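Local atomic coordinates of aminoglycoside phosphotransferase (Mycobacterium smegmatis, PDB entry 6EF6), a protein that phosphorylates (S)-1-amino-2-propanol and belongs to the aminoacetone utilization microcompartment of its bacterium. Residues F308-R311 with L312-A316; W177-L181 with G182-R186; Y261-D264 with F265-V269. One frame throughout, in Å; residues are numbered along the deposited sequence.

Contact 1: residues F308-R311 with L312-A316; sequences FLRR and LLLLA
Phe308 to Leu315 form two regular α-helical turns, each carbonyl from Phe308 to Arg311 accepting the amide four residues ahead, with Leu314 N to Arg310 O the shortest of these bonds at 2.8 Å. The side chains pair at the same spacing. The Phe308 ring swings toward its own carbonyl (CG opposite the backbone N, chi1 -169°) and receives Leu312 over one face: Leu312 CG makes a CH-pi contact off the ring centre, 4.2 Å from the Phe308 centroid, while Leu312 CD1 comes to 3.6 Å from Phe308 CE2. Leu309 and Leu313 run side by side in the same direction, their CD1 atoms meeting at 4.2 Å. Arg310 bends at chi2 (62°), which carries its chain past Leu314; Leu314 CD2 then covers one face of the guanidinium, 4.0 Å above its plane. Its N-H groups bond elsewhere, NH2 in a salt bridge to Asp231, NE to Ser270 and NH1 to Tyr263, and the side chain also touches the bound (2R)-1-methoxypropan-2-amine. Arg311, bent likewise, forms a salt bridge with Glu273. Helix 303-320 is thus enclosed on several sides: Phe308 and Leu315 pack on helices 198-218 and 325-347, Leu313 on helix 263-268.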
ATOM      1  N   PHE A 308     -11.059  -9.670  -2.321  1.00 12.11           N
ATOM      2  CA  PHE A 308     -10.909 -10.360  -3.603  1.00 12.47           C
ATOM      3  C   PHE A 308     -10.274  -9.470  -4.677  1.00 12.12           C
ATOM      4  O   PHE A 308      -9.422  -9.922  -5.434  1.00 13.13           O
ATOM      5  CB  PHE A 308     -12.227 -10.972  -4.041  1.00 12.03           C
ATOM      6  CG  PHE A 308     -12.044 -11.908  -5.202  1.00 12.74           C
ATOM      7  CD1 PHE A 308     -11.332 -13.094  -5.046  1.00 15.04           C
ATOM      8  CD2 PHE A 308     -12.509 -11.621  -6.476  1.00 14.57           C
ATOM      9  CE1 PHE A 308     -11.112 -13.921  -6.125  1.00 16.37           C
ATOM     10  CE2 PHE A 308     -12.294 -12.498  -7.540  1.00 16.12           C
ATOM     11  CZ  PHE A 308     -11.600 -13.630  -7.348  1.00 15.46           C
ATOM     12  N   LEU A 309     -10.612  -8.183  -4.680  1.00 12.84           N
ATOM     13  CA  LEU A 309      -9.945  -7.230  -5.578  1.00 12.67           C
ATOM     14  C   LEU A 309      -8.449  -7.199  -5.299  1.00 12.19           C
ATOM     15  O   LEU A 309      -7.616  -7.270  -6.217  1.00 13.33           O
ATOM     16  CB  LEU A 309     -10.563  -5.828  -5.381  1.00 13.14           C
ATOM     17  CG  LEU A 309      -9.924  -4.706  -6.190  1.00 12.97           C
ATOM     18  CD1 LEU A 309      -9.861  -4.962  -7.664  1.00 14.68           C
ATOM     19  CD2 LEU A 309     -10.598  -3.359  -5.926  1.00 15.15           C
ATOM     20  N   ARG A 310      -8.071  -7.085  -4.013  1.00 12.19           N
ATOM     21  CA  ARG A 310      -6.633  -7.093  -3.673  1.00 11.84           C
ATOM     22  C   ARG A 310      -5.966  -8.402  -4.108  1.00 12.13           C
ATOM     23  O   ARG A 310      -4.834  -8.385  -4.596  1.00 12.34           O
ATOM     24  CB  ARG A 310      -6.457  -6.872  -2.156  1.00 12.18           C
ATOM     25  CG  ARG A 310      -5.035  -6.823  -1.702  1.00 12.56           C
ATOM     26  CD  ARG A 310      -4.276  -5.656  -2.339  1.00 13.01           C
ATOM     27  NE  ARG A 310      -3.025  -5.361  -1.637  1.00 12.56           N
ATOM     28  CZ  ARG A 310      -2.196  -4.369  -1.866  1.00 13.29           C
ATOM     29  NH1 ARG A 310      -2.438  -3.561  -2.912  1.00 15.29           N
ATOM     30  NH2 ARG A 310      -1.094  -4.184  -1.131  1.00 15.31           N
ATOM     31  N   ARG A 311      -6.647  -9.528  -3.881  1.00 11.72           N
ATOM     32  CA  ARG A 311      -6.102 -10.821  -4.268  1.00 11.20           C
ATOM     33  C   ARG A 311      -5.763 -10.874  -5.747  1.00 12.73           C
ATOM     34  O   ARG A 311      -4.686 -11.321  -6.127  1.00 12.55           O
ATOM     35  CB  ARG A 311      -7.099 -11.903  -3.947  1.00 11.29           C
ATOM     36  CG  ARG A 311      -6.563 -13.332  -4.106  1.00 12.36           C
ATOM     37  CD  ARG A 311      -5.599 -13.711  -2.970  1.00 13.30           C
ATOM     38  NE  ARG A 311      -5.066 -15.062  -3.140  1.00 12.95           N
ATOM     39  CZ  ARG A 311      -4.471 -15.786  -2.202  1.00 12.36           C
ATOM     40  NH1 ARG A 311      -4.376 -15.285  -0.973  1.00 13.29           N
ATOM     41  NH2 ARG A 311      -4.042 -16.986  -2.456  1.00 14.09           N
ATOM     42  N   LEU A 312      -6.680 -10.424  -6.624  1.00 12.17           N
ATOM     43  CA  LEU A 312      -6.416 -10.454  -8.062  1.00 12.65           C
ATOM     44  C   LEU A 312      -5.281  -9.524  -8.411  1.00 12.69           C
ATOM     45  O   LEU A 312      -4.465  -9.834  -9.261  1.00 14.13           O
ATOM     46  CB  LEU A 312      -7.675 -10.117  -8.864  1.00 15.43           C
ATOM     47  CG  LEU A 312      -8.806 -11.130  -8.799  1.00 14.56           C
ATOM     48  CD1 LEU A 312     -10.009 -10.594  -9.637  1.00 19.03           C
ATOM     49  CD2 LEU A 312      -8.329 -12.441  -9.346  1.00 17.27           C
ATOM     50  N   LEU A 313      -5.271  -8.327  -7.806  1.00 12.81           N
ATOM     51  CA  LEU A 313      -4.179  -7.412  -8.037  1.00 13.01           C
ATOM     52  C   LEU A 313      -2.826  -8.000  -7.681  1.00 13.67           C
ATOM     53  O   LEU A 313      -1.843  -7.785  -8.387  1.00 14.23           O
ATOM     54  CB  LEU A 313      -4.404  -6.092  -7.328  1.00 13.61           C
ATOM     55  CG  LEU A 313      -5.330  -5.125  -8.013  1.00 14.94           C
ATOM     56  CD1 LEU A 313      -5.838  -4.089  -7.021  1.00 17.39           C
ATOM     57  CD2 LEU A 313      -4.677  -4.448  -9.242  1.00 18.96           C
ATOM     58  N   LEU A 314      -2.741  -8.644  -6.512  1.00 13.24           N
ATOM     59  CA  LEU A 314      -1.479  -9.241  -6.092  1.00 12.94           C
ATOM     60  C   LEU A 314      -1.093 -10.450  -6.918  1.00 13.89           C
ATOM     61  O   LEU A 314       0.094 -10.709  -7.108  1.00 14.66           O
ATOM     62  CB  LEU A 314      -1.510  -9.562  -4.593  1.00 12.72           C
ATOM     63  CG  LEU A 314      -1.590  -8.334  -3.682  1.00 14.18           C
ATOM     64  CD1 LEU A 314      -1.677  -8.809  -2.238  1.00 14.85           C
ATOM     65  CD2 LEU A 314      -0.427  -7.402  -3.886  1.00 15.78           C
ATOM     66  N   LEU A 315      -2.074 -11.179  -7.439  1.00 13.18           N
ATOM     67  CA  LEU A 315      -1.767 -12.252  -8.381  1.00 13.86           C
ATOM     68  C   LEU A 315      -1.182 -11.693  -9.686  1.00 14.09           C
ATOM     69  O   LEU A 315      -0.194 -12.210 -10.186  1.00 15.96           O
ATOM     70  CB  LEU A 315      -3.064 -13.021  -8.642  1.00 14.89           C
ATOM     71  CG  LEU A 315      -2.991 -14.212  -9.601  1.00 13.89           C
ATOM     72  CD1 LEU A 315      -1.953 -15.260  -9.197  1.00 16.06           C
ATOM     73  CD2 LEU A 315      -4.371 -14.876  -9.698  1.00 14.38           C
ATOM     74  N   ALA A 316      -1.740 -10.566 -10.155  1.00 14.50           N
ATOM     75  CA  ALA A 316      -1.147  -9.877 -11.299  1.00 15.84           C
ATOM     76  C   ALA A 316       0.269  -9.426 -10.986  1.00 15.59           C
ATOM     77  O   ALA A 316       1.178  -9.623 -11.795  1.00 19.25           O
ATOM     78  CB  ALA A 316      -2.022  -8.691 -11.646  1.00 18.34           C
TER

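Contact 2: residues W177-L181 with G182-R186; sequences WEHCL and GDTPR
Three successive amides converge on Trp177 O: Cys180 N at 3.1 Å, Leu181 N at 3.0 Å and, across the contact, Gly182 N at 2.9 Å. The carbonyl of Glu178 is then reached by Thr184 N, and that of His179 by Arg186 N at 2.9 Å. The chain after the helix therefore folds back along its last turn. A side-chain bond reinforces the return: Glu178, extended throughout, lies alongside Thr184 and accepts a hydrogen bond from Thr184 OG1 on the anti lone pair of Glu178 OE2, at 3.0 Å. Thr184 CG2 also comes to 3.9 Å from His179 CD2. Arg186, bent at chi3, brings NH2 to 3.6 Å from His179 CG; its guanidinium plane is only 8° from that of the imidazole, although the two groups meet obliquely. Asp176 holds His179 ND1, Ser174 O accepts from Arg186 NH1, and the Arg186 guanidinium makes cation-pi contacts with Phe173 and Trp175. Gly182 N lies over a face of the Trp177 indole. A single carbonyl bonded from three, four and five residues ahead mixes 3-10, alpha and pi-type spacings, as at a frayed helix C-terminus, here that of the short helix 177-180.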
ATOM      1  N   TRP A 177     -11.671   0.645 -11.564  1.00 17.67           N
ATOM      2  CA  TRP A 177     -11.731  -0.634 -12.282  1.00 18.30           C
ATOM      3  C   TRP A 177     -10.729  -0.655 -13.427  1.00 17.73           C
ATOM      4  O   TRP A 177      -9.946  -1.613 -13.555  1.00 18.35           O
ATOM      5  CB  TRP A 177     -13.132  -0.900 -12.831  1.00 18.89           C
ATOM      6  CG  TRP A 177     -13.199  -2.238 -13.492  1.00 18.11           C
ATOM      7  CD1 TRP A 177     -13.140  -2.487 -14.833  1.00 23.29           C
ATOM      8  CD2 TRP A 177     -13.364  -3.478 -12.824  1.00 19.99           C
ATOM      9  NE1 TRP A 177     -13.211  -3.870 -15.019  1.00 24.75           N
ATOM     10  CE2 TRP A 177     -13.376  -4.479 -13.807  1.00 22.92           C
ATOM     11  CE3 TRP A 177     -13.498  -3.837 -11.495  1.00 20.55           C
ATOM     12  CZ2 TRP A 177     -13.482  -5.850 -13.460  1.00 22.13           C
ATOM     13  CZ3 TRP A 177     -13.633  -5.172 -11.169  1.00 23.26           C
ATOM     14  CH2 TRP A 177     -13.639  -6.156 -12.164  1.00 24.98           C
ATOM     15  N   GLU A 178     -10.741   0.379 -14.248  1.00 19.76           N
ATOM     16  CA  GLU A 178      -9.861   0.480 -15.412  1.00 20.06           C
ATOM     17  C   GLU A 178      -8.402   0.183 -15.065  1.00 21.97           C
ATOM     18  O   GLU A 178      -7.711  -0.541 -15.797  1.00 21.74           O
ATOM     19  CB  GLU A 178      -9.989   1.874 -16.024  1.00 23.96           C
ATOM     20  CG  GLU A 178      -8.952   2.069 -17.161  1.00 30.10           C
ATOM     21  CD  GLU A 178      -9.092   3.354 -17.916  1.00 38.01           C
ATOM     22  OE1 GLU A 178     -10.028   4.122 -17.619  1.00 45.25           O
ATOM     23  OE2 GLU A 178      -8.222   3.588 -18.788  1.00 40.73           O
ATOM     24  N   HIS A 179      -7.912   0.722 -13.960  1.00 17.39           N
ATOM     25  CA  HIS A 179      -6.490   0.653 -13.662  1.00 17.98           C
ATOM     26  C   HIS A 179      -6.143  -0.512 -12.760  1.00 18.06           C
ATOM     27  O   HIS A 179      -4.962  -0.725 -12.480  1.00 17.75           O
ATOM     28  CB  HIS A 179      -5.969   1.978 -13.071  1.00 18.91           C
ATOM     29  CG  HIS A 179      -6.045   3.111 -14.032  1.00 20.28           C
ATOM     30  ND1 HIS A 179      -7.152   3.918 -14.149  1.00 21.03           N
ATOM     31  CD2 HIS A 179      -5.202   3.492 -15.028  1.00 24.37           C
ATOM     32  CE1 HIS A 179      -6.955   4.806 -15.113  1.00 24.67           C
ATOM     33  NE2 HIS A 179      -5.792   4.547 -15.680  1.00 24.15           N
ATOM     34  N   CYS A 180      -7.136  -1.274 -12.296  1.00 15.93           N
ATOM     35  CA  CYS A 180      -6.881  -2.492 -11.551  1.00 16.93           C
ATOM     36  C   CYS A 180      -7.016  -3.729 -12.432  1.00 16.35           C
ATOM     37  O   CYS A 180      -6.066  -4.500 -12.584  1.00 17.84           O
ATOM     38  CB  CYS A 180      -7.869  -2.605 -10.375  1.00 14.74           C
ATOM     39  SG  CYS A 180      -7.656  -1.375  -9.036  1.00 17.09           S
ATOM     40  N   LEU A 181      -8.197  -3.930 -13.000  1.00 17.34           N
ATOM     41  CA  LEU A 181      -8.579  -5.143 -13.721  1.00 18.43           C
ATOM     42  C   LEU A 181      -9.085  -4.877 -15.120  1.00 21.61           C
ATOM     43  O   LEU A 181      -9.250  -5.836 -15.886  1.00 22.75           O
ATOM     44  CB  LEU A 181      -9.661  -5.886 -12.929  1.00 21.19           C
ATOM     45  CG  LEU A 181      -9.273  -6.216 -11.497  1.00 16.95           C
ATOM     46  CD1 LEU A 181     -10.470  -6.820 -10.783  1.00 21.46           C
ATOM     47  CD2 LEU A 181      -8.122  -7.182 -11.462  1.00 21.16           C
ATOM     48  N   GLY A 182      -9.303  -3.635 -15.521  1.00 19.68           N
ATOM     49  CA  GLY A 182      -9.867  -3.324 -16.815  1.00 21.59           C
ATOM     50  C   GLY A 182      -8.848  -3.108 -17.919  1.00 23.75           C
ATOM     51  O   GLY A 182      -7.883  -3.864 -18.039  1.00 25.25           O
ATOM     52  N   ASP A 183      -9.025  -2.040 -18.663  1.00 25.45           N
ATOM     53  CA  ASP A 183      -8.264  -1.841 -19.890  1.00 25.78           C
ATOM     54  C   ASP A 183      -6.854  -1.302 -19.701  1.00 25.98           C
ATOM     55  O   ASP A 183      -6.050  -1.390 -20.633  1.00 27.77           O
ATOM     56  CB  ASP A 183      -9.005  -0.853 -20.796  1.00 39.10           C
ATOM     57  CG  ASP A 183     -10.159  -1.490 -21.521  1.00 68.70           C
ATOM     58  OD1 ASP A 183     -10.121  -2.725 -21.724  1.00 71.32           O
ATOM     59  OD2 ASP A 183     -11.101  -0.753 -21.893  1.00 84.53           O
ATOM     60  N   THR A 184      -6.511  -0.786 -18.527  1.00 22.89           N
ATOM     61  CA  THR A 184      -5.201  -0.190 -18.285  1.00 21.51           C
ATOM     62  C   THR A 184      -4.654  -0.678 -16.935  1.00 21.19           C
ATOM     63  O   THR A 184      -4.390   0.113 -16.027  1.00 23.09           O
ATOM     64  CB  THR A 184      -5.329   1.336 -18.337  1.00 26.49           C
ATOM     65  OG1 THR A 184      -6.046   1.724 -19.528  1.00 28.44           O
ATOM     66  CG2 THR A 184      -3.940   1.966 -18.366  1.00 29.23           C
ATOM     67  N   PRO A 185      -4.444  -1.992 -16.775  1.00 20.06           N
ATOM     68  CA  PRO A 185      -4.103  -2.564 -15.450  1.00 20.52           C
ATOM     69  C   PRO A 185      -2.682  -2.202 -15.039  1.00 22.63           C
ATOM     70  O   PRO A 185      -1.719  -2.550 -15.719  1.00 23.66           O
ATOM     71  CB  PRO A 185      -4.245  -4.078 -15.677  1.00 21.25           C
ATOM     72  CG  PRO A 185      -3.986  -4.240 -17.159  1.00 21.77           C
ATOM     73  CD  PRO A 185      -4.503  -3.029 -17.826  1.00 21.78           C
ATOM     74  N   ARG A 186      -2.541  -1.550 -13.885  1.00 19.82           N
ATOM     75  CA  ARG A 186      -1.240  -0.978 -13.530  1.00 19.54           C
ATOM     76  C   ARG A 186      -0.210  -2.051 -13.231  1.00 18.77           C
ATOM     77  O   ARG A 186       0.986  -1.829 -13.512  1.00 21.00           O
ATOM     78  CB  ARG A 186      -1.440  -0.107 -12.292  1.00 19.49           C
ATOM     79  CG  ARG A 186      -0.161   0.638 -11.878  1.00 22.49           C
ATOM     80  CD  ARG A 186      -0.479   1.827 -10.952  1.00 21.29           C
ATOM     81  NE  ARG A 186      -1.357   2.825 -11.582  1.00 22.03           N
ATOM     82  CZ  ARG A 186      -2.599   3.099 -11.206  1.00 19.59           C
ATOM     83  NH1 ARG A 186      -3.173   2.525 -10.169  1.00 19.05           N
ATOM     84  NH2 ARG A 186      -3.266   3.972 -11.916  1.00 21.50           N
TER

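Contact 3: residues Y261-D264 with F265-V269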
ATOM      1  N   TYR A 261     -12.631   3.654  -0.502  1.00 13.67           N
ATOM      2  CA  TYR A 261     -12.109   3.676   0.867  1.00 13.68           C
ATOM      3  C   TYR A 261     -11.868   2.270   1.413  1.00 14.09           C
ATOM      4  O   TYR A 261     -10.825   1.990   2.016  1.00 14.09           O
ATOM      5  CB  TYR A 261     -13.022   4.484   1.805  1.00 15.38           C
ATOM      6  CG  TYR A 261     -13.005   5.964   1.520  1.00 16.78           C
ATOM      7  CD1 TYR A 261     -11.858   6.702   1.637  1.00 19.03           C
ATOM      8  CD2 TYR A 261     -14.120   6.606   1.073  1.00 17.30           C
ATOM      9  CE1 TYR A 261     -11.851   8.084   1.350  1.00 20.63           C
ATOM     10  CE2 TYR A 261     -14.134   7.961   0.780  1.00 20.61           C
ATOM     11  CZ  TYR A 261     -12.964   8.678   0.901  1.00 19.77           C
ATOM     12  OH  TYR A 261     -12.998  10.050   0.614  1.00 25.13           O
ATOM     13  N   PHE A 262     -12.839   1.375   1.257  1.00 13.29           N
ATOM     14  CA  PHE A 262     -12.711   0.045   1.843  1.00 13.57           C
ATOM     15  C   PHE A 262     -11.801  -0.900   1.079  1.00 13.01           C
ATOM     16  O   PHE A 262     -11.485  -1.990   1.584  1.00 13.88           O
ATOM     17  CB  PHE A 262     -14.082  -0.473   2.281  1.00 13.99           C
ATOM     18  CG  PHE A 262     -14.613   0.362   3.404  1.00 14.42           C
ATOM     19  CD1 PHE A 262     -14.012   0.234   4.656  1.00 14.93           C
ATOM     20  CD2 PHE A 262     -15.585   1.305   3.255  1.00 15.96           C
ATOM     21  CE1 PHE A 262     -14.401   1.031   5.706  1.00 15.65           C
ATOM     22  CE2 PHE A 262     -15.951   2.123   4.307  1.00 18.01           C
ATOM     23  CZ  PHE A 262     -15.365   1.972   5.516  1.00 15.30           C
ATOM     24  N   TYR A 263     -11.278  -0.492  -0.084  1.00 12.91           N
ATOM     25  CA  TYR A 263     -10.161  -1.236  -0.639  1.00 12.43           C
ATOM     26  C   TYR A 263      -8.994  -1.258   0.331  1.00 12.57           C
ATOM     27  O   TYR A 263      -8.233  -2.216   0.340  1.00 11.96           O
ATOM     28  CB  TYR A 263      -9.779  -0.613  -1.994  1.00 13.77           C
ATOM     29  CG  TYR A 263      -8.508  -1.176  -2.599  1.00 13.25           C
ATOM     30  CD1 TYR A 263      -8.377  -2.521  -2.950  1.00 13.42           C
ATOM     31  CD2 TYR A 263      -7.415  -0.371  -2.803  1.00 14.46           C
ATOM     32  CE1 TYR A 263      -7.211  -3.028  -3.461  1.00 13.50           C
ATOM     33  CE2 TYR A 263      -6.217  -0.872  -3.349  1.00 14.98           C
ATOM     34  CZ  TYR A 263      -6.142  -2.201  -3.659  1.00 13.22           C
ATOM     35  OH  TYR A 263      -4.974  -2.696  -4.185  1.00 15.57           O
ATOM     36  N   ASP A 264      -8.836  -0.235   1.182  1.00 12.94           N
ATOM     37  CA  ASP A 264      -7.769  -0.288   2.179  1.00 12.99           C
ATOM     38  C   ASP A 264      -7.874  -1.526   3.079  1.00 13.62           C
ATOM     39  O   ASP A 264      -6.827  -2.069   3.522  1.00 14.00           O
ATOM     40  CB  ASP A 264      -7.765   0.984   3.030  1.00 13.01           C
ATOM     41  CG  ASP A 264      -7.116   2.165   2.371  1.00 14.45           C
ATOM     42  OD1 ASP A 264      -6.201   2.020   1.539  1.00 15.04           O
ATOM     43  OD2 ASP A 264      -7.519   3.300   2.752  1.00 14.69           O
ATOM     44  N   PHE A 265      -9.097  -2.039   3.330  1.00 12.35           N
ATOM     45  CA  PHE A 265      -9.189  -3.287   4.090  1.00 13.53           C
ATOM     46  C   PHE A 265      -8.606  -4.477   3.317  1.00 11.63           C
ATOM     47  O   PHE A 265      -7.917  -5.351   3.879  1.00 13.54           O
ATOM     48  CB  PHE A 265     -10.625  -3.652   4.546  1.00 12.60           C
ATOM     49  CG  PHE A 265     -10.651  -4.983   5.213  1.00 13.98           C
ATOM     50  CD1 PHE A 265     -10.012  -5.155   6.435  1.00 15.03           C
ATOM     51  CD2 PHE A 265     -11.294  -6.061   4.609  1.00 15.19           C
ATOM     52  CE1 PHE A 265      -9.941  -6.397   7.030  1.00 16.80           C
ATOM     53  CE2 PHE A 265     -11.259  -7.320   5.219  1.00 13.69           C
ATOM     54  CZ  PHE A 265     -10.610  -7.481   6.443  1.00 15.89           C
ATOM     55  N   GLY A 266      -8.882  -4.571   2.015  1.00 12.42           N
ATOM     56  CA  GLY A 266      -8.214  -5.609   1.238  1.00 11.54           C
ATOM     57  C   GLY A 266      -6.716  -5.534   1.359  1.00 11.80           C
ATOM     58  O   GLY A 266      -6.040  -6.560   1.486  1.00 12.58           O
ATOM     59  N   THR A 267      -6.158  -4.322   1.381  1.00 12.06           N
ATOM     60  CA  THR A 267      -4.716  -4.224   1.492  1.00 12.76           C
ATOM     61  C   THR A 267      -4.217  -4.705   2.868  1.00 13.40           C
ATOM     62  O   THR A 267      -3.093  -5.175   2.959  1.00 13.65           O
ATOM     63  CB  THR A 267      -4.181  -2.824   1.162  1.00 13.18           C
ATOM     64  OG1 THR A 267      -4.409  -1.892   2.227  1.00 14.11           O
ATOM     65  CG2 THR A 267      -4.717  -2.295  -0.159  1.00 14.99           C
ATOM     66  N   ALA A 268      -5.020  -4.564   3.931  1.00 12.69           N
ATOM     67  CA  ALA A 268      -4.657  -5.027   5.266  1.00 13.36           C
ATOM     68  C   ALA A 268      -4.321  -6.510   5.283  1.00 14.43           C
ATOM     69  O   ALA A 268      -3.536  -6.945   6.132  1.00 16.48           O
ATOM     70  CB  ALA A 268      -5.821  -4.747   6.200  1.00 14.88           C
ATOM     71  N   VAL A 269      -4.948  -7.311   4.418  1.00 13.47           N
ATOM     72  CA  VAL A 269      -4.734  -8.744   4.394  1.00 12.40           C
ATOM     73  C   VAL A 269      -3.945  -9.178   3.156  1.00 13.14           C
ATOM     74  O   VAL A 269      -3.972 -10.354   2.756  1.00 14.01           O
ATOM     75  CB  VAL A 269      -6.043  -9.512   4.559  1.00 12.12           C
ATOM     76  CG1 VAL A 269      -6.590  -9.309   5.986  1.00 14.80           C
ATOM     77  CG2 VAL A 269      -7.083  -9.098   3.566  1.00 14.26           C
TER
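Tyr263 and Thr267, one helical turn apart, cross at about a right angle, the Thr267 methyl over one face of the phenol ring. Although Asp264, Phe265 and Gly266 spell DFG, they are helical, and the sodium-binding aspartates are Asp231 and Asp252; this is not the metal-binding DFG of protein kinases but a buried helix close to the bound amine and sodium ion. Thr267 CG2 makes a CH-pi contact 4.0 Å from the Tyr263 centroid, 22° off the ring normal and shifted toward the rim, with Tyr263 CE2 and CZ both at 3.8 Å. The Thr267 chi1 of 76° puts CG2 anti to the carbonyl carbon, over the ring, and OG1 between that carbon and the backbone N, near Asp264 O. The Asp264 carboxylate leaves in a different direction: OD2 bonds His158 NE2, and OD1 receives Ala230 N, next to Asp231. This probably steadies the loop that carries Asp231, much as an aspartate of the αF helix does for the catalytic loop in protein kinases. Phe265 N bonds Phe262 O in a bent i+3 bond. Thr267 OG1, which also accepts from Leu232 N, donates a hydrogen bond to Asp264 O at 2.7 Å, approaching from the same face of that carbonyl as Ala268 N.

In the fold
Contacts 1 and 3 are both buried, on helices 303-320 and 263-268, and they meet directly: Arg310 CZ packs on Thr267 CG2 at 3.7 Å. Contact 2 lies at the surface, about 17 Å between centres from contact 3, which it does not touch. It borders contact 1 through packing, with Leu181 CD1 3.7 Å from Leu309 CD1. Chemistry follows place. The leucine-rich contact 1 sends Arg310 toward the bound amine and Asp231, and Arg311 to Glu273; contact 3 sends Asp264 OD1 and Thr267 OG1 to the backbone on either side of Asp231; and contact 2 relies on backbone bonds and a carboxylate-hydroxyl pair to close a helix end.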